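Local coordinates for ferrous iron uptake transporter protein B (Streptococcus thermophilus, PDB 3TAH), which binds guanine nucleotides through its cytosolic G-protein domain and probably forms part of a GTP-driven ferrous iron uptake system in the membrane, at residues I104-I108 / R196-F200; P109-A113 / L136-V140; Y174-L178 / E235-E239; A181-L186 / A202-F206. The protein carries 1 engineered substitution. All coordinates share one frame; numbering follows the deposited sequence.

Contact 1: residues I104-I108 / R196-F200; sequences IETGI and RSARF
R196 reaches G107 with CG trans to its own backbone N (chi1 177°) and a bend at chi3, which turns the edge of the guanidinium toward G107 O. The contact joins the P-loop GTPase fold to the FeoB helical domain: the C-terminal end of helix 93-105 meets the start of helix 198-206. R196 NH1 donates to G107 O at 2.9 Å, the oxygen lying almost in the guanidinium plane and the N-H pointing nearly straight at it (164°). The aliphatic part of the arginine, CG and CD, lies against the same carbonyl. Glycine suits position 107 because phi is positive there and because R196 O comes too close to that side of the CA for any side chain; instead, G107 CA offers a C-H to R196 O at 3.5 Å. Farther along, F200 sets its CB against E105 O at 3.4 Å, while T106 CG2 approaches its ring obliquely at CD1. T106 OG1 is hydrogen-bonded to L103 O, which gives the buried hydroxyl a partner. E105 OE2 and R199 NE do not touch directly and are joined by a water. E105 OE2 is also hydrogen-bonded to Y174 OH, and E105 OE1 pairs with R249. The bridging water donates to E105 OE2 at 2.7 Å and accepts from R199 NE at 2.7 Å, in the plane of the guanidinium.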
loop_
_atom_site.group_PDB
_atom_site.type_symbol
_atom_site.label_atom_id
_atom_site.label_comp_id
_atom_site.label_asym_id
_atom_site.label_seq_id
_atom_site.Cartn_x
_atom_site.Cartn_y
_atom_site.Cartn_z
ATOM N N ILE A 104 -1.493 -2.990 -0.803
ATOM C CA ILE A 104 -1.840 -4.247 -1.474
ATOM C C ILE A 104 -3.265 -4.164 -2.019
ATOM O O ILE A 104 -3.547 -4.603 -3.131
ATOM C CB ILE A 104 -1.665 -5.473 -0.529
ATOM C CG1 ILE A 104 -0.181 -5.657 -0.156
ATOM C CG2 ILE A 104 -2.205 -6.757 -1.191
ATOM C CD1 ILE A 104 0.113 -6.663 0.981
ATOM N N GLU A 105 -4.162 -3.585 -1.226
ATOM C CA GLU A 105 -5.581 -3.499 -1.567
ATOM C C GLU A 105 -5.882 -2.617 -2.793
ATOM O O GLU A 105 -6.942 -2.759 -3.401
ATOM C CB GLU A 105 -6.364 -3.028 -0.345
ATOM C CG GLU A 105 -6.371 -4.112 0.739
ATOM C CD GLU A 105 -6.745 -3.623 2.119
ATOM O OE1 GLU A 105 -6.914 -2.399 2.324
ATOM O OE2 GLU A 105 -6.873 -4.489 3.008
ATOM N N THR A 106 -4.960 -1.733 -3.166
ATOM C CA THR A 106 -5.127 -0.926 -4.385
ATOM C C THR A 106 -5.156 -1.777 -5.663
ATOM O O THR A 106 -5.649 -1.334 -6.715
ATOM C CB THR A 106 -4.007 0.134 -4.551
ATOM O OG1 THR A 106 -2.765 -0.522 -4.841
ATOM C CG2 THR A 106 -3.883 1.046 -3.313
ATOM N N GLY A 107 -4.612 -2.991 -5.584
ATOM C CA GLY A 107 -4.518 -3.875 -6.722
ATOM C C GLY A 107 -3.322 -3.655 -7.633
ATOM O O GLY A 107 -3.212 -4.352 -8.635
ATOM N N ILE A 108 -2.443 -2.703 -7.311
ATOM C CA ILE A 108 -1.181 -2.546 -8.034
ATOM C C ILE A 108 -0.153 -3.374 -7.269
ATOM O O ILE A 108 0.100 -3.079 -6.098
ATOM C CB ILE A 108 -0.708 -1.111 -8.071
ATOM C CG1 ILE A 108 -1.749 -0.227 -8.750
ATOM C CG2 ILE A 108 0.618 -1.029 -8.811
ATOM C CD1 ILE A 108 -1.344 1.205 -8.795
ATOM N N ARG A 196 -10.040 -4.347 -10.272
ATOM C CA ARG A 196 -8.707 -4.391 -9.658
ATOM C C ARG A 196 -8.646 -3.746 -8.271
ATOM O O ARG A 196 -7.980 -4.261 -7.371
ATOM C CB ARG A 196 -7.673 -3.722 -10.571
ATOM C CG ARG A 196 -6.253 -3.640 -9.996
ATOM C CD ARG A 196 -5.270 -3.093 -11.044
ATOM N NE ARG A 196 -5.163 -3.978 -12.207
ATOM C CZ ARG A 196 -4.452 -5.104 -12.282
ATOM N NH1 ARG A 196 -3.731 -5.558 -11.255
ATOM N NH2 ARG A 196 -4.468 -5.798 -13.422
ATOM N N SER A 197 -9.329 -2.612 -8.129
ATOM C CA SER A 197 -9.308 -1.806 -6.922
ATOM C C SER A 197 -10.602 -1.933 -6.126
ATOM O O SER A 197 -10.796 -1.205 -5.141
ATOM C CB SER A 197 -9.041 -0.335 -7.288
ATOM O OG SER A 197 -9.924 0.133 -8.298
ATOM N N ALA A 198 -11.475 -2.862 -6.527
ATOM C CA ALA A 198 -12.809 -2.979 -5.923
ATOM C C ALA A 198 -12.725 -3.164 -4.417
ATOM O O ALA A 198 -13.496 -2.554 -3.684
ATOM C CB ALA A 198 -13.623 -4.108 -6.546
ATOM N N ARG A 199 -11.782 -3.984 -3.965
ATOM C CA ARG A 199 -11.610 -4.245 -2.533
ATOM C C ARG A 199 -11.197 -2.987 -1.753
ATOM O O ARG A 199 -11.689 -2.770 -0.639
ATOM C CB ARG A 199 -10.615 -5.384 -2.316
ATOM C CG ARG A 199 -10.560 -5.875 -0.900
ATOM C CD ARG A 199 -9.728 -7.146 -0.808
ATOM N NE ARG A 199 -9.523 -7.486 0.587
ATOM C CZ ARG A 199 -10.353 -8.190 1.353
ATOM N NH1 ARG A 199 -11.499 -8.691 0.895
ATOM N NH2 ARG A 199 -10.027 -8.402 2.624
ATOM N N PHE A 200 -10.315 -2.172 -2.341
ATOM C CA PHE A 200 -9.922 -0.895 -1.747
ATOM C C PHE A 200 -11.154 -0.030 -1.508
ATOM O O PHE A 200 -11.333 0.533 -0.431
ATOM C CB PHE A 200 -8.945 -0.120 -2.647
ATOM C CG PHE A 200 -8.578 1.220 -2.099
ATOM C CD1 PHE A 200 -7.468 1.359 -1.286
ATOM C CD2 PHE A 200 -9.335 2.346 -2.394
ATOM C CE1 PHE A 200 -7.131 2.589 -0.760
ATOM C CE2 PHE A 200 -8.985 3.582 -1.863
ATOM C CZ PHE A 200 -7.886 3.691 -1.054
HETATM O O HOH W 1 -7.239 -7.002 2.017
HETATM O O HOH W 2 -8.794 -4.262 -4.799
#

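Contact 2: residues P109-A113 / L136-V140; sequences PVTIA and LGVPV
I112 turns its CD1 methyl into the angle between L136 and V138, touching L136 CD1 at 3.5 Å and V138 CG2 at 3.7 Å. Its chi1 of -69° puts CG1 beside the backbone N, and the extended chi2 carries CD1 on toward the end of helix 129-136; the isoleucine and leucine cross at about a right angle. The other branch, CG2, lies alongside V140 CG1 at 4.1 Å, the two side chains pointing the same way from one face of the sheet. V138 splits its methyls between neighbours, CG2 going to I112 and CG1 to V110 CB at 4.0 Å. The contact lies at one edge of the GTPase sheet, where strand 110-115 runs parallel to the outermost strand 140-142; L136 and V138 come from the end of helix 129-136 and the loop after it. I112 N donates to P139 O at 2.9 Å, and V140 CA brings a C-H to I112 O. P139 has no N-H to offer, and its CD packs against V110 O at 3.4 Å. On the other face, T111 and P139 cross at about a right angle, OG1 lying 3.9 Å from P139 CG, while K157 of helix 151-159 touches both residues.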
loop_
_atom_site.group_PDB
_atom_site.type_symbol
_atom_site.label_atom_id
_atom_site.label_comp_id
_atom_site.label_asym_id
_atom_site.label_seq_id
_atom_site.Cartn_x
_atom_site.Cartn_y
_atom_site.Cartn_z
ATOM N N PRO A 109 0.432 -4.407 -7.904
ATOM C CA PRO A 109 1.321 -5.331 -7.164
ATOM C C PRO A 109 2.423 -4.642 -6.381
ATOM O O PRO A 109 3.101 -3.756 -6.918
ATOM C CB PRO A 109 1.906 -6.209 -8.270
ATOM C CG PRO A 109 0.796 -6.267 -9.228
ATOM C CD PRO A 109 0.275 -4.871 -9.298
ATOM N N VAL A 110 2.559 -5.052 -5.125
ATOM C CA VAL A 110 3.517 -4.484 -4.187
ATOM C C VAL A 110 4.774 -5.343 -4.099
ATOM O O VAL A 110 4.675 -6.571 -4.080
ATOM C CB VAL A 110 2.861 -4.350 -2.784
ATOM C CG1 VAL A 110 3.884 -4.038 -1.712
ATOM C CG2 VAL A 110 1.747 -3.294 -2.843
ATOM N N THR A 111 5.940 -4.681 -4.074
ATOM C CA THR A 111 7.238 -5.286 -3.776
ATOM C C THR A 111 7.788 -4.480 -2.582
ATOM O O THR A 111 7.736 -3.250 -2.598
ATOM C CB THR A 111 8.198 -5.195 -4.967
ATOM O OG1 THR A 111 7.711 -6.010 -6.044
ATOM C CG2 THR A 111 9.610 -5.643 -4.570
ATOM N N ILE A 112 8.304 -5.151 -1.555
ATOM C CA ILE A 112 8.774 -4.458 -0.345
ATOM C C ILE A 112 10.294 -4.367 -0.313
ATOM O O ILE A 112 10.952 -5.388 -0.493
ATOM C CB ILE A 112 8.286 -5.151 0.948
ATOM C CG1 ILE A 112 6.768 -4.992 1.128
ATOM C CG2 ILE A 112 9.018 -4.594 2.175
ATOM C CD1 ILE A 112 6.198 -5.793 2.345
ATOM N N ALA A 113 10.832 -3.156 -0.102
ATOM C CA ALA A 113 12.240 -2.955 0.251
ATOM C C ALA A 113 12.206 -2.914 1.772
ATOM O O ALA A 113 11.735 -1.949 2.363
ATOM C CB ALA A 113 12.818 -1.650 -0.328
ATOM N N LEU A 136 2.930 -12.383 3.688
ATOM C CA LEU A 136 2.355 -11.133 3.150
ATOM C C LEU A 136 1.820 -11.267 1.727
ATOM O O LEU A 136 1.036 -10.421 1.296
ATOM C CB LEU A 136 3.370 -9.984 3.178
ATOM C CG LEU A 136 3.663 -9.338 4.520
ATOM C CD1 LEU A 136 4.771 -8.292 4.356
ATOM C CD2 LEU A 136 2.398 -8.701 5.138
ATOM N N GLY A 137 2.249 -12.303 1.008
ATOM C CA GLY A 137 1.862 -12.522 -0.378
ATOM C C GLY A 137 2.481 -11.510 -1.335
ATOM O O GLY A 137 1.906 -11.221 -2.380
ATOM N N VAL A 138 3.643 -10.967 -0.972
ATOM C CA VAL A 138 4.376 -10.022 -1.816
ATOM C C VAL A 138 5.865 -10.329 -1.775
ATOM O O VAL A 138 6.363 -10.834 -0.768
ATOM C CB VAL A 138 4.200 -8.558 -1.389
ATOM C CG1 VAL A 138 2.721 -8.156 -1.479
ATOM C CG2 VAL A 138 4.799 -8.281 0.005
ATOM N N PRO A 139 6.582 -10.015 -2.864
ATOM C CA PRO A 139 8.037 -10.133 -2.798
ATOM C C PRO A 139 8.607 -9.198 -1.734
ATOM O O PRO A 139 8.104 -8.084 -1.556
ATOM C CB PRO A 139 8.502 -9.687 -4.196
ATOM C CG PRO A 139 7.297 -9.752 -5.069
ATOM C CD PRO A 139 6.107 -9.612 -4.198
ATOM N N VAL A 140 9.640 -9.660 -1.033
ATOM C CA VAL A 140 10.347 -8.843 -0.055
ATOM C C VAL A 140 11.854 -8.991 -0.290
ATOM O O VAL A 140 12.349 -10.113 -0.413
ATOM C CB VAL A 140 10.014 -9.262 1.403
ATOM C CG1 VAL A 140 10.725 -8.347 2.401
ATOM C CG2 VAL A 140 8.498 -9.250 1.669
#

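Contact 3: residues Y174-L178 / E235-E239; sequences YDDRL and EIFTE
The guanidinium of R177 lies on one face of the F237 ring, the planes 21° apart and CZ 4.0 Å from the ring centroid. This cation-pi stack is offset: CZ stands nearer the rim than the middle of the ring, and F237 CE1 in turn lies under the guanidinium face, 3.5 Å from R177 NH2. At the edge of the ring, near its plane, is the backbone N of L178, whereas D175 OD1 approaches F237 CZ obliquely. The guanidinium edge is occupied too, by the D175 carboxylate and by I236 O, 3.7 Å from R177 NH1. Arginine serves well here because its flat cation can cover an aromatic face while its N-H groups still point outward in plane. D175 OD1 fixes the rotation of that cation. It accepts R177 NE at 2.8 Å in a salt bridge and R177 N at 2.9 Å, the two donors arriving from opposite faces of the carboxylate plane. The second is a capping bond: D175 is the N-cap residue of helix 176-189 of the FeoB helical domain, and its side chain takes up an amide of the first turn. F237 and I236 are in the last turn of helix 220-237. R177 bends at chi3 (-69°), folding the guanidinium over the ring while CB rests on F237 CE2 at 3.6 Å. I236 CD1 packs on the aliphatic part of the arginine, 3.8 Å from R177 CG. Helix 241-259 adds I244 against F237 and E248 against L178.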
loop_
_atom_site.group_PDB
_atom_site.type_symbol
_atom_site.label_atom_id
_atom_site.label_comp_id
_atom_site.label_asym_id
_atom_site.label_seq_id
_atom_site.Cartn_x
_atom_site.Cartn_y
_atom_site.Cartn_z
ATOM N N TYR A 174 -9.013 -10.900 6.254
ATOM C CA TYR A 174 -9.380 -10.501 7.612
ATOM C C TYR A 174 -10.401 -11.474 8.205
ATOM O O TYR A 174 -10.727 -12.490 7.585
ATOM C CB TYR A 174 -9.931 -9.071 7.597
ATOM C CG TYR A 174 -8.958 -8.092 6.996
ATOM C CD1 TYR A 174 -7.646 -7.995 7.495
ATOM C CD2 TYR A 174 -9.312 -7.274 5.949
ATOM C CE1 TYR A 174 -6.722 -7.102 6.950
ATOM C CE2 TYR A 174 -8.390 -6.381 5.388
ATOM C CZ TYR A 174 -7.100 -6.297 5.903
ATOM O OH TYR A 174 -6.182 -5.425 5.377
ATOM N N ASP A 175 -10.895 -11.170 9.402
ATOM C CA ASP A 175 -11.893 -12.012 10.061
ATOM C C ASP A 175 -13.070 -12.323 9.142
ATOM O O ASP A 175 -13.505 -11.452 8.370
ATOM C CB ASP A 175 -12.447 -11.339 11.316
ATOM C CG ASP A 175 -13.369 -12.266 12.083
ATOM O OD1 ASP A 175 -14.598 -12.099 12.000
ATOM O OD2 ASP A 175 -12.840 -13.201 12.709
ATOM N N ASP A 176 -13.582 -13.554 9.212
ATOM C CA ASP A 176 -14.793 -13.934 8.439
ATOM C C ASP A 176 -15.930 -12.925 8.466
ATOM O O ASP A 176 -16.625 -12.752 7.453
ATOM C CB ASP A 176 -15.374 -15.269 8.928
ATOM C CG ASP A 176 -14.540 -16.457 8.521
ATOM O OD1 ASP A 176 -13.683 -16.329 7.623
ATOM O OD2 ASP A 176 -14.755 -17.536 9.103
ATOM N N ARG A 177 -16.135 -12.276 9.606
ATOM C CA ARG A 177 -17.231 -11.300 9.751
ATOM C C ARG A 177 -16.974 -10.024 8.956
ATOM O O ARG A 177 -17.916 -9.433 8.419
ATOM C CB ARG A 177 -17.470 -10.936 11.206
ATOM C CG ARG A 177 -18.023 -12.059 12.079
ATOM C CD ARG A 177 -17.903 -11.658 13.539
ATOM N NE ARG A 177 -16.511 -11.624 13.977
ATOM C CZ ARG A 177 -16.087 -11.172 15.155
ATOM N NH1 ARG A 177 -16.943 -10.719 16.071
ATOM N NH2 ARG A 177 -14.792 -11.188 15.436
ATOM N N LEU A 178 -15.715 -9.599 8.882
ATOM C CA LEU A 178 -15.392 -8.449 8.042
ATOM C C LEU A 178 -15.418 -8.837 6.573
ATOM O O LEU A 178 -15.895 -8.062 5.755
ATOM C CB LEU A 178 -14.046 -7.809 8.415
ATOM C CG LEU A 178 -13.663 -6.572 7.587
ATOM C CD1 LEU A 178 -14.782 -5.511 7.594
ATOM C CD2 LEU A 178 -12.364 -5.979 8.099
ATOM N N GLU A 235 -22.790 -4.046 14.889
ATOM C CA GLU A 235 -23.533 -4.696 15.973
ATOM C C GLU A 235 -22.882 -5.988 16.424
ATOM O O GLU A 235 -22.780 -6.234 17.629
ATOM C CB GLU A 235 -24.992 -4.935 15.565
ATOM C CG GLU A 235 -25.770 -3.644 15.505
ATOM C CD GLU A 235 -27.213 -3.799 15.011
ATOM O OE1 GLU A 235 -27.681 -4.945 14.839
ATOM O OE2 GLU A 235 -27.866 -2.750 14.809
ATOM N N ILE A 236 -22.429 -6.801 15.468
ATOM C CA ILE A 236 -21.827 -8.095 15.809
ATOM C C ILE A 236 -20.398 -7.956 16.334
ATOM O O ILE A 236 -19.957 -8.814 17.087
ATOM C CB ILE A 236 -21.950 -9.161 14.670
ATOM C CG1 ILE A 236 -21.060 -8.874 13.456
ATOM C CG2 ILE A 236 -23.433 -9.305 14.257
ATOM C CD1 ILE A 236 -21.216 -9.934 12.320
ATOM N N PHE A 237 -19.676 -6.902 15.959
ATOM C CA PHE A 237 -18.377 -6.617 16.608
ATOM C C PHE A 237 -18.472 -5.783 17.900
ATOM O O PHE A 237 -17.495 -5.751 18.677
ATOM C CB PHE A 237 -17.436 -5.863 15.655
ATOM C CG PHE A 237 -16.740 -6.717 14.625
ATOM C CD1 PHE A 237 -15.486 -7.266 14.888
ATOM C CD2 PHE A 237 -17.301 -6.930 13.372
ATOM C CE1 PHE A 237 -14.820 -8.020 13.939
ATOM C CE2 PHE A 237 -16.641 -7.688 12.415
ATOM C CZ PHE A 237 -15.397 -8.236 12.697
ATOM N N THR A 238 -19.630 -5.152 18.142
ATOM C CA THR A 238 -19.828 -4.095 19.164
ATOM C C THR A 238 -18.701 -3.063 19.124
ATOM O O THR A 238 -18.138 -2.674 20.148
ATOM C CB THR A 238 -20.074 -4.629 20.622
ATOM O OG1 THR A 238 -18.956 -5.398 21.080
ATOM C CG2 THR A 238 -21.325 -5.475 20.676
ATOM N N GLU A 239 -18.384 -2.625 17.906
ATOM C CA GLU A 239 -17.306 -1.679 17.663
ATOM C C GLU A 239 -17.706 -0.853 16.434
ATOM O O GLU A 239 -18.474 -1.336 15.599
ATOM C CB GLU A 239 -16.038 -2.492 17.400
ATOM C CG GLU A 239 -14.716 -1.756 17.479
ATOM C CD GLU A 239 -14.072 -1.781 18.877
ATOM O OE1 GLU A 239 -13.718 -2.878 19.386
ATOM O OE2 GLU A 239 -13.900 -0.698 19.455
#

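Contact 4: residues A181-L186 / A202-F206; sequences AISQIL and AIKLF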
loop_
_atom_site.group_PDB
_atom_site.type_symbol
_atom_site.label_atom_id
_atom_site.label_comp_id
_atom_site.label_asym_id
_atom_site.label_seq_id
_atom_site.Cartn_x
_atom_site.Cartn_y
_atom_site.Cartn_z
ATOM N N ALA A 181 -18.888 -8.705 5.217
ATOM C CA ALA A 181 -19.248 -7.316 4.925
ATOM C C ALA A 181 -18.626 -6.814 3.617
ATOM O O ALA A 181 -19.291 -6.170 2.812
ATOM C CB ALA A 181 -18.839 -6.394 6.088
ATOM N N ILE A 182 -17.341 -7.090 3.417
ATOM C CA ILE A 182 -16.648 -6.668 2.189
ATOM C C ILE A 182 -17.290 -7.323 0.945
ATOM O O ILE A 182 -17.548 -6.641 -0.066
ATOM C CB ILE A 182 -15.150 -6.984 2.260
ATOM C CG1 ILE A 182 -14.479 -6.147 3.362
ATOM C CG2 ILE A 182 -14.466 -6.746 0.893
ATOM C CD1 ILE A 182 -13.090 -6.655 3.719
ATOM N N SER A 183 -17.530 -8.629 1.023
ATOM C CA SER A 183 -18.219 -9.361 -0.051
ATOM C C SER A 183 -19.579 -8.765 -0.434
ATOM O O SER A 183 -19.898 -8.665 -1.616
ATOM C CB SER A 183 -18.402 -10.833 0.324
ATOM O OG SER A 183 -17.175 -11.520 0.172
ATOM N N GLN A 184 -20.381 -8.403 0.563
ATOM C CA GLN A 184 -21.712 -7.804 0.318
ATOM C C GLN A 184 -21.613 -6.390 -0.246
ATOM O O GLN A 184 -22.415 -6.004 -1.103
ATOM C CB GLN A 184 -22.574 -7.874 1.574
ATOM C CG GLN A 184 -22.964 -9.317 1.865
ATOM C CD GLN A 184 -23.532 -9.504 3.245
ATOM O OE1 GLN A 184 -24.159 -8.611 3.778
ATOM N NE2 GLN A 184 -23.317 -10.679 3.822
ATOM N N ILE A 185 -20.619 -5.622 0.202
ATOM C CA ILE A 185 -20.384 -4.293 -0.366
ATOM C C ILE A 185 -19.931 -4.427 -1.831
ATOM O O ILE A 185 -20.389 -3.667 -2.693
ATOM C CB ILE A 185 -19.400 -3.450 0.481
ATOM C CG1 ILE A 185 -20.060 -3.077 1.809
ATOM C CG2 ILE A 185 -18.994 -2.183 -0.270
ATOM C CD1 ILE A 185 -19.086 -2.513 2.835
ATOM N N LEU A 186 -19.064 -5.397 -2.112
ATOM C CA LEU A 186 -18.670 -5.698 -3.499
ATOM C C LEU A 186 -19.882 -6.039 -4.372
ATOM O O LEU A 186 -19.967 -5.554 -5.499
ATOM C CB LEU A 186 -17.632 -6.820 -3.558
ATOM C CG LEU A 186 -16.222 -6.452 -3.105
ATOM C CD1 LEU A 186 -15.365 -7.725 -2.935
ATOM C CD2 LEU A 186 -15.566 -5.452 -4.088
ATOM N N ALA A 202 -14.351 -1.036 -1.473
ATOM C CA ALA A 202 -15.298 -1.687 -0.572
ATOM C C ALA A 202 -14.924 -1.432 0.902
ATOM O O ALA A 202 -15.784 -1.134 1.727
ATOM C CB ALA A 202 -15.400 -3.179 -0.865
ATOM N N ILE A 203 -13.642 -1.545 1.226
ATOM C CA ILE A 203 -13.170 -1.326 2.593
ATOM C C ILE A 203 -13.341 0.139 2.984
ATOM O O ILE A 203 -13.769 0.435 4.101
ATOM C CB ILE A 203 -11.708 -1.773 2.786
ATOM C CG1 ILE A 203 -11.615 -3.288 2.664
ATOM C CG2 ILE A 203 -11.194 -1.349 4.190
ATOM C CD1 ILE A 203 -10.223 -3.812 2.502
ATOM N N LYS A 204 -13.000 1.050 2.074
ATOM C CA LYS A 204 -13.207 2.481 2.319
ATOM C C LYS A 204 -14.665 2.841 2.572
ATOM O O LYS A 204 -14.967 3.653 3.440
ATOM C CB LYS A 204 -12.666 3.307 1.154
ATOM C CG LYS A 204 -11.155 3.353 1.120
ATOM C CD LYS A 204 -10.627 4.426 2.029
ATOM C CE LYS A 204 -9.147 4.269 2.329
ATOM N NZ LYS A 204 -8.906 3.104 3.223
ATOM N N LEU A 205 -15.571 2.239 1.811
ATOM C CA LEU A 205 -16.992 2.470 2.020
ATOM C C LEU A 205 -17.447 1.944 3.371
ATOM O O LEU A 205 -18.246 2.600 4.060
ATOM C CB LEU A 205 -17.817 1.823 0.909
ATOM C CG LEU A 205 -17.734 2.611 -0.403
ATOM C CD1 LEU A 205 -18.215 1.753 -1.558
ATOM C CD2 LEU A 205 -18.516 3.916 -0.291
ATOM N N PHE A 206 -16.930 0.774 3.742
ATOM C CA PHE A 206 -17.282 0.169 5.016
ATOM C C PHE A 206 -16.905 1.099 6.171
ATOM O O PHE A 206 -17.700 1.304 7.101
ATOM C CB PHE A 206 -16.612 -1.193 5.203
ATOM C CG PHE A 206 -16.929 -1.833 6.530
ATOM C CD1 PHE A 206 -18.109 -2.549 6.709
ATOM C CD2 PHE A 206 -16.059 -1.709 7.608
ATOM C CE1 PHE A 206 -18.409 -3.140 7.946
ATOM C CE2 PHE A 206 -16.351 -2.293 8.853
ATOM C CZ PHE A 206 -17.521 -3.010 9.025
#
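A202 receives three side chains of helix 176-189 around its methyl: I185 CG2 at 3.8 Å, L186 CD2 at 3.9 Å and I182 CG2 at 4.1 Å from CB. This is helix-helix packing inside the FeoB cytosolic helical domain, between helices 176-189 and 198-206, whose local axes approach to 9.3 Å and lie 106° apart. A small residue suits the place where the backbones come nearest, since I185 CG2 can then reach as far as A202 CA. I185 divides its work between its branches. I185 CG2, trans to the backbone N, faces A202 and brushes L205 CD1, whereas I185 CD1, extended through chi2, is carried to F206 CB at 3.7 Å and meets the phenyl ring at its edge. F206 has chi1 near 180°, which sends its ring back toward the start of the other segment, where A181 CB touches CE1 at 3.8 Å; alanine lets the broad ring come close to that helix. Farther out, T233 of helix 220-237 touches both A181 and F206, and A241 and V245 of helix 241-259 also pack on the phenylalanine. V245 and R249 also touch I203. I203 points away from the other helix at its CB, yet its CG1 is met by I182 CD1 at 3.8 Å.

How the contacts relate
Contacts 1, 2 and 4 are buried, whereas contact 3 lies at the surface. Contact 2 stays within the GTPase domain, at the sheet edge, and combines strand pairing with aliphatic packing; contact 4 is wholly apolar and lies between helices. Contact 1 joins the two domains and is the most polar of the three buried contacts, relying on waters and charged groups. Contact 3 uses an exposed cation over a ring. Helix 198-206 serves contacts 1 and 4, and helix 176-189 serves 3 and 4. Direct touches link neighbours: I104 CD1 packs on V138 CG1 between contacts 1 and 2, and L178 CD1 meets F206 CE2 between contacts 3 and 4.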